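Local coordinates for IclR family transcriptional regulator (Brucella abortus, PDB 5WHM), which acts as an IclR-type transcriptional repressor that controls gene expression in Brucella, probably binding DNA through its helix-turn-helix domain, at residues C[110-115]-C[133-138]; C[6-11]-C[172-177]. All coordinates share one frame; numbering follows the deposited sequence.

From the N terminus, the chain first passes through 6-11, a loop ahead of helix 15-18. It then builds the helix-turn-helix domain and enters the C-terminal domain. Helix 101-115 is followed by strands 118-125 and 128-135, and 133-138 returns to the helix end, where contact 1 closes a short loop. Later comes helix 168-181, where 172-177 meets 6-11 and contact 2 closes a very long loop around contact 1. Contact 1 ties a helix to the six-stranded sheet within one domain, while contact 2 ties the N-terminal arm to that domain. They lie about 34 Å apart, centre to centre, on opposite sides of the chain's centre.

Contact 1. Residues C[110-115]-C[133-138]; sequences VLADYA and DVVQGE
D113 carries the polar part of this contact, near the C-terminal end of helix 101-115. Its CB leaves the helix with CG anti to the carbonyl carbon (chi1 -71°). D113 CG then lies 3.8 Å from E138 N, its nearest partner in the loop. At the tip, OD1 accepts the backbone N-H of E138, with 2.7 Å between E138 N and D113 OD1. The bond is nearly straight, 173° at the hydrogen. The N-H comes from above the carboxylate plane, 35° out of it. OD1 also accepts a hydrogen bond from Q109 NE2, so two donors grip this one oxygen, and Q109 NE2 binds Q136 O as well. The other oxygen, D113 OD2, lies 4.5 Å from E138 OE1. These like charges may repel mildly, but E138 is poorly ordered and its tip is not well fixed.

The backbones come very close at G137. Having no side chain, it lets the loop backbone lie directly against the helix, with G137 CA 3.4 Å from A112 O in a CA-H...O contact. Beside it, A112 CB points at the loop and sits 3.5 Å from G137 N. A112 CB also meets V135 CG1 at 4.0 Å, where the strand ends.

This is packing inside the C-terminal, GAF-clan domain, joining a helix to the end of strand 128-135 of its antiparallel sheet. Strand 118-125 pairs with 128-135 and offers V119 to A112 and L111. Helix 244-265 packs on L111, Y114 and A115 of the same helix.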
loop_
_atom_site.group_PDB
_atom_site.type_symbol
_atom_site.label_atom_id
_atom_site.label_comp_id
_atom_site.label_asym_id
_atom_site.label_seq_id
_atom_site.Cartn_x
_atom_site.Cartn_y
_atom_site.Cartn_z
ATOM N N VAL C 110 -18.634 16.576 -3.206
ATOM C CA VAL C 110 -19.420 17.742 -3.614
ATOM C C VAL C 110 -18.631 18.621 -4.581
ATOM O O VAL C 110 -19.162 19.080 -5.600
ATOM C CB VAL C 110 -19.878 18.536 -2.372
ATOM C CG1 VAL C 110 -20.499 19.889 -2.774
ATOM C CG2 VAL C 110 -20.857 17.705 -1.547
ATOM N N LEU C 111 -17.355 18.871 -4.283
ATOM C CA LEU C 111 -16.557 19.707 -5.175
ATOM C C LEU C 111 -16.295 19.004 -6.500
ATOM O O LEU C 111 -16.417 19.613 -7.571
ATOM C CB LEU C 111 -15.245 20.096 -4.510
ATOM C CG LEU C 111 -14.336 20.942 -5.419
ATOM C CD1 LEU C 111 -15.060 22.236 -5.912
ATOM C CD2 LEU C 111 -13.042 21.277 -4.741
ATOM N N ALA C 112 -15.921 17.714 -6.441
ATOM C CA ALA C 112 -15.704 16.938 -7.659
ATOM C C ALA C 112 -16.959 16.905 -8.535
ATOM O O ALA C 112 -16.861 17.030 -9.758
ATOM C CB ALA C 112 -15.243 15.509 -7.309
ATOM N N ASP C 113 -18.145 16.729 -7.931
ATOM C CA ASP C 113 -19.383 16.711 -8.707
ATOM C C ASP C 113 -19.628 18.070 -9.349
ATOM O O ASP C 113 -19.958 18.156 -10.535
ATOM C CB ASP C 113 -20.586 16.339 -7.832
ATOM C CG ASP C 113 -20.586 14.864 -7.390
ATOM O OD1 ASP C 113 -19.782 14.033 -7.902
ATOM O OD2 ASP C 113 -21.406 14.554 -6.494
ATOM N N TYR C 114 -19.464 19.145 -8.571
ATOM C CA TYR C 114 -19.644 20.489 -9.112
ATOM C C TYR C 114 -18.662 20.777 -10.239
ATOM O O TYR C 114 -19.038 21.352 -11.269
ATOM C CB TYR C 114 -19.482 21.539 -8.020
ATOM C CG TYR C 114 -19.391 22.920 -8.626
ATOM C CD1 TYR C 114 -20.529 23.540 -9.145
ATOM C CD2 TYR C 114 -18.167 23.578 -8.741
ATOM C CE1 TYR C 114 -20.454 24.802 -9.730
ATOM C CE2 TYR C 114 -18.084 24.841 -9.334
ATOM C CZ TYR C 114 -19.233 25.439 -9.816
ATOM O OH TYR C 114 -19.151 26.673 -10.391
ATOM N N ALA C 115 -17.398 20.400 -10.062
ATOM C CA ALA C 115 -16.362 20.774 -11.017
ATOM C C ALA C 115 -16.238 19.795 -12.171
ATOM O O ALA C 115 -15.482 20.077 -13.116
ATOM C CB ALA C 115 -15.000 20.885 -10.316
ATOM N N ASP C 133 -6.131 9.811 -1.087
ATOM C CA ASP C 133 -7.524 9.620 -1.438
ATOM C C ASP C 133 -7.787 10.437 -2.701
ATOM O O ASP C 133 -7.131 11.462 -2.938
ATOM C CB ASP C 133 -8.492 10.014 -0.301
ATOM C CG ASP C 133 -9.839 9.298 -0.431
ATOM O OD1 ASP C 133 -10.749 9.518 0.386
ATOM O OD2 ASP C 133 -9.990 8.470 -1.363
ATOM N N VAL C 134 -8.673 9.919 -3.540
ATOM C CA VAL C 134 -9.056 10.529 -4.810
ATOM C C VAL C 134 -10.539 10.271 -4.992
ATOM O O VAL C 134 -10.999 9.134 -4.835
ATOM C CB VAL C 134 -8.312 9.952 -6.036
ATOM C CG1 VAL C 134 -8.679 10.756 -7.302
ATOM C CG2 VAL C 134 -6.840 9.916 -5.838
ATOM N N VAL C 135 -11.276 11.303 -5.363
ATOM C CA VAL C 135 -12.699 11.200 -5.638
ATOM C C VAL C 135 -12.942 11.828 -6.997
ATOM O O VAL C 135 -12.411 12.906 -7.288
ATOM C CB VAL C 135 -13.521 11.900 -4.541
ATOM C CG1 VAL C 135 -14.888 12.241 -5.032
ATOM C CG2 VAL C 135 -13.598 11.001 -3.309
ATOM N N GLN C 136 -13.717 11.153 -7.836
ATOM C CA GLN C 136 -14.066 11.666 -9.148
ATOM C C GLN C 136 -15.511 12.132 -9.167
ATOM O O GLN C 136 -16.386 11.526 -8.530
ATOM C CB GLN C 136 -13.849 10.605 -10.211
ATOM C CG GLN C 136 -12.418 10.221 -10.286
ATOM C CD GLN C 136 -11.872 10.277 -11.690
ATOM O OE1 GLN C 136 -10.661 10.435 -11.888
ATOM N NE2 GLN C 136 -12.753 10.129 -12.677
ATOM N N GLY C 137 -15.759 13.202 -9.912
ATOM C CA GLY C 137 -17.119 13.671 -10.058
ATOM C C GLY C 137 -18.023 12.575 -10.576
ATOM O O GLY C 137 -17.581 11.718 -11.348
ATOM N N GLU C 138 -19.274 12.555 -10.122
ATOM C CA GLU C 138 -20.277 11.707 -10.752
ATOM C C GLU C 138 -20.291 11.977 -12.253
ATOM O O GLU C 138 -20.337 13.132 -12.685
ATOM C CB GLU C 138 -21.651 11.986 -10.136
ATOM C CG GLU C 138 -22.729 10.971 -10.486
ATOM C CD GLU C 138 -24.019 11.211 -9.720
ATOM O OE1 GLU C 138 -24.247 12.365 -9.284
ATOM O OE2 GLU C 138 -24.800 10.246 -9.552
#

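Contact 2. Residues C[6-11]-C[172-177]; sequences TMLTPL and TFILEH
L8 turns its CG anti to its own carbonyl carbon (chi1 -55°), and the extended chi2 drives CD1 toward helix 168-181. H177 has an unusual chi1 of -144°, which swings its imidazole out to meet the loop. The two side chains slide past each other in opposite directions. As a result L8 CD1 lies over one face, 3.8 Å from the centroid of the H177 ring and 19° off its normal, in a CH-pi contact. The methyl is displaced toward the rim, and its closest ring atom is H177 CG, 3.5 Å from L8 CD1. Further along the ring, L8 CB approaches H177 NE2 at 3.9 Å.

T9 comes at the same ring from its edge, tip to tip. T9 CG2 lies near the ring plane and abuts H177 NE2 tightly at 3.2 Å, offering it no hydrogen bond. The hydroxyl of T9 is engaged by E12.

One turn before H177, F173 CE2 touches L8 CD1 at 4.0 Å. I174 CG1 is looser, 4.5 Å from L8 CD1. R124 of strand 118-125 packs on both L8 and I174. R68 and L69 of the second subunit pack on the same loop.

No hydrogen bond joins the segments, and apolar and CH-pi packing holds the N-terminal arm to the C-terminal domain. With no charge partner within these segments, the imidazole is probably better suited to being neutral than charged.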
loop_
_atom_site.group_PDB
_atom_site.type_symbol
_atom_site.label_atom_id
_atom_site.label_comp_id
_atom_site.label_asym_id
_atom_site.label_seq_id
_atom_site.Cartn_x
_atom_site.Cartn_y
_atom_site.Cartn_z
ATOM N N THR C 6 12.616 14.971 7.887
ATOM C CA THR C 6 12.770 13.628 7.331
ATOM C C THR C 6 13.936 13.591 6.350
ATOM O O THR C 6 14.102 14.496 5.521
ATOM C CB THR C 6 11.472 13.187 6.642
ATOM O OG1 THR C 6 10.379 13.351 7.551
ATOM C CG2 THR C 6 11.527 11.719 6.204
HETATM N N MSE C 7 14.779 12.571 6.479
HETATM C CA MSE C 7 15.956 12.476 5.611
HETATM C C MSE C 7 15.604 12.240 4.137
HETATM O O MSE C 7 14.810 11.353 3.796
HETATM C CB MSE C 7 16.878 11.344 6.077
HETATM C CG MSE C 7 17.166 11.321 7.563
HETATM SE SE MSE C 7 18.328 9.793 7.958
HETATM C CE MSE C 7 19.968 10.594 7.277
ATOM N N LEU C 8 16.243 13.013 3.270
ATOM C CA LEU C 8 16.159 12.832 1.826
ATOM C C LEU C 8 17.240 11.910 1.289
ATOM O O LEU C 8 17.039 11.277 0.247
ATOM C CB LEU C 8 16.286 14.187 1.115
ATOM C CG LEU C 8 15.301 15.277 1.527
ATOM C CD1 LEU C 8 15.589 16.567 0.780
ATOM C CD2 LEU C 8 13.878 14.836 1.286
ATOM N N THR C 9 18.390 11.845 1.960
ATOM C CA THR C 9 19.532 11.039 1.522
ATOM C C THR C 9 20.049 10.208 2.691
ATOM O O THR C 9 21.143 10.467 3.220
ATOM C CB THR C 9 20.643 11.933 0.977
ATOM O OG1 THR C 9 21.043 12.840 2.007
ATOM C CG2 THR C 9 20.153 12.724 -0.228
ATOM N N PRO C 10 19.292 9.192 3.115
ATOM C CA PRO C 10 19.668 8.451 4.328
ATOM C C PRO C 10 20.938 7.625 4.191
ATOM O O PRO C 10 21.458 7.157 5.216
ATOM C CB PRO C 10 18.452 7.551 4.583
ATOM C CG PRO C 10 17.794 7.415 3.268
ATOM C CD PRO C 10 18.049 8.676 2.517
ATOM N N LEU C 11 21.460 7.419 2.986
ATOM C CA LEU C 11 22.676 6.630 2.860
ATOM C C LEU C 11 23.920 7.518 2.858
ATOM O O LEU C 11 25.038 7.010 2.707
ATOM C CB LEU C 11 22.615 5.741 1.607
ATOM C CG LEU C 11 21.506 4.645 1.590
ATOM C CD1 LEU C 11 21.882 3.488 0.683
ATOM C CD2 LEU C 11 21.145 4.130 2.977
ATOM N N THR C 172 13.639 25.747 1.753
ATOM C CA THR C 172 14.923 26.035 1.120
ATOM C C THR C 172 15.808 24.792 1.075
ATOM O O THR C 172 16.444 24.516 0.050
ATOM C CB THR C 172 15.628 27.183 1.854
ATOM O OG1 THR C 172 14.655 27.958 2.576
ATOM C CG2 THR C 172 16.342 28.094 0.848
ATOM N N PHE C 173 15.852 24.028 2.171
ATOM C CA PHE C 173 16.590 22.765 2.194
ATOM C C PHE C 173 16.126 21.812 1.095
ATOM O O PHE C 173 16.945 21.231 0.376
ATOM C CB PHE C 173 16.438 22.097 3.561
ATOM C CG PHE C 173 17.140 20.781 3.661
ATOM C CD1 PHE C 173 18.513 20.700 3.470
ATOM C CD2 PHE C 173 16.436 19.620 3.951
ATOM C CE1 PHE C 173 19.168 19.489 3.555
ATOM C CE2 PHE C 173 17.094 18.405 4.044
ATOM C CZ PHE C 173 18.460 18.344 3.843
ATOM N N ILE C 174 14.808 21.624 0.964
ATOM C CA ILE C 174 14.282 20.769 -0.101
ATOM C C ILE C 174 14.653 21.335 -1.467
ATOM O O ILE C 174 15.096 20.604 -2.360
ATOM C CB ILE C 174 12.758 20.613 0.041
ATOM C CG1 ILE C 174 12.404 19.709 1.217
ATOM C CG2 ILE C 174 12.156 20.095 -1.254
ATOM C CD1 ILE C 174 10.935 19.751 1.566
ATOM N N LEU C 175 14.468 22.648 -1.650
ATOM C CA LEU C 175 14.759 23.284 -2.937
ATOM C C LEU C 175 16.250 23.246 -3.263
ATOM O O LEU C 175 16.631 22.973 -4.409
ATOM C CB LEU C 175 14.261 24.728 -2.944
ATOM C CG LEU C 175 12.748 24.940 -2.864
ATOM C CD1 LEU C 175 12.435 26.385 -3.183
ATOM C CD2 LEU C 175 12.000 24.000 -3.787
ATOM N N GLU C 176 17.109 23.527 -2.279
ATOM C CA GLU C 176 18.541 23.338 -2.488
ATOM C C GLU C 176 18.816 21.924 -2.967
ATOM O O GLU C 176 19.631 21.708 -3.866
ATOM C CB GLU C 176 19.313 23.645 -1.202
ATOM N N HIS C 177 18.081 20.955 -2.419
ATOM C CA HIS C 177 18.205 19.564 -2.832
ATOM C C HIS C 177 17.698 19.339 -4.255
ATOM O O HIS C 177 18.238 18.500 -4.985
ATOM C CB HIS C 177 17.434 18.680 -1.851
ATOM C CG HIS C 177 18.092 17.376 -1.596
ATOM N ND1 HIS C 177 17.832 16.256 -2.353
ATOM C CD2 HIS C 177 19.036 17.018 -0.695
ATOM C CE1 HIS C 177 18.574 15.255 -1.916
ATOM N NE2 HIS C 177 19.315 15.693 -0.913
#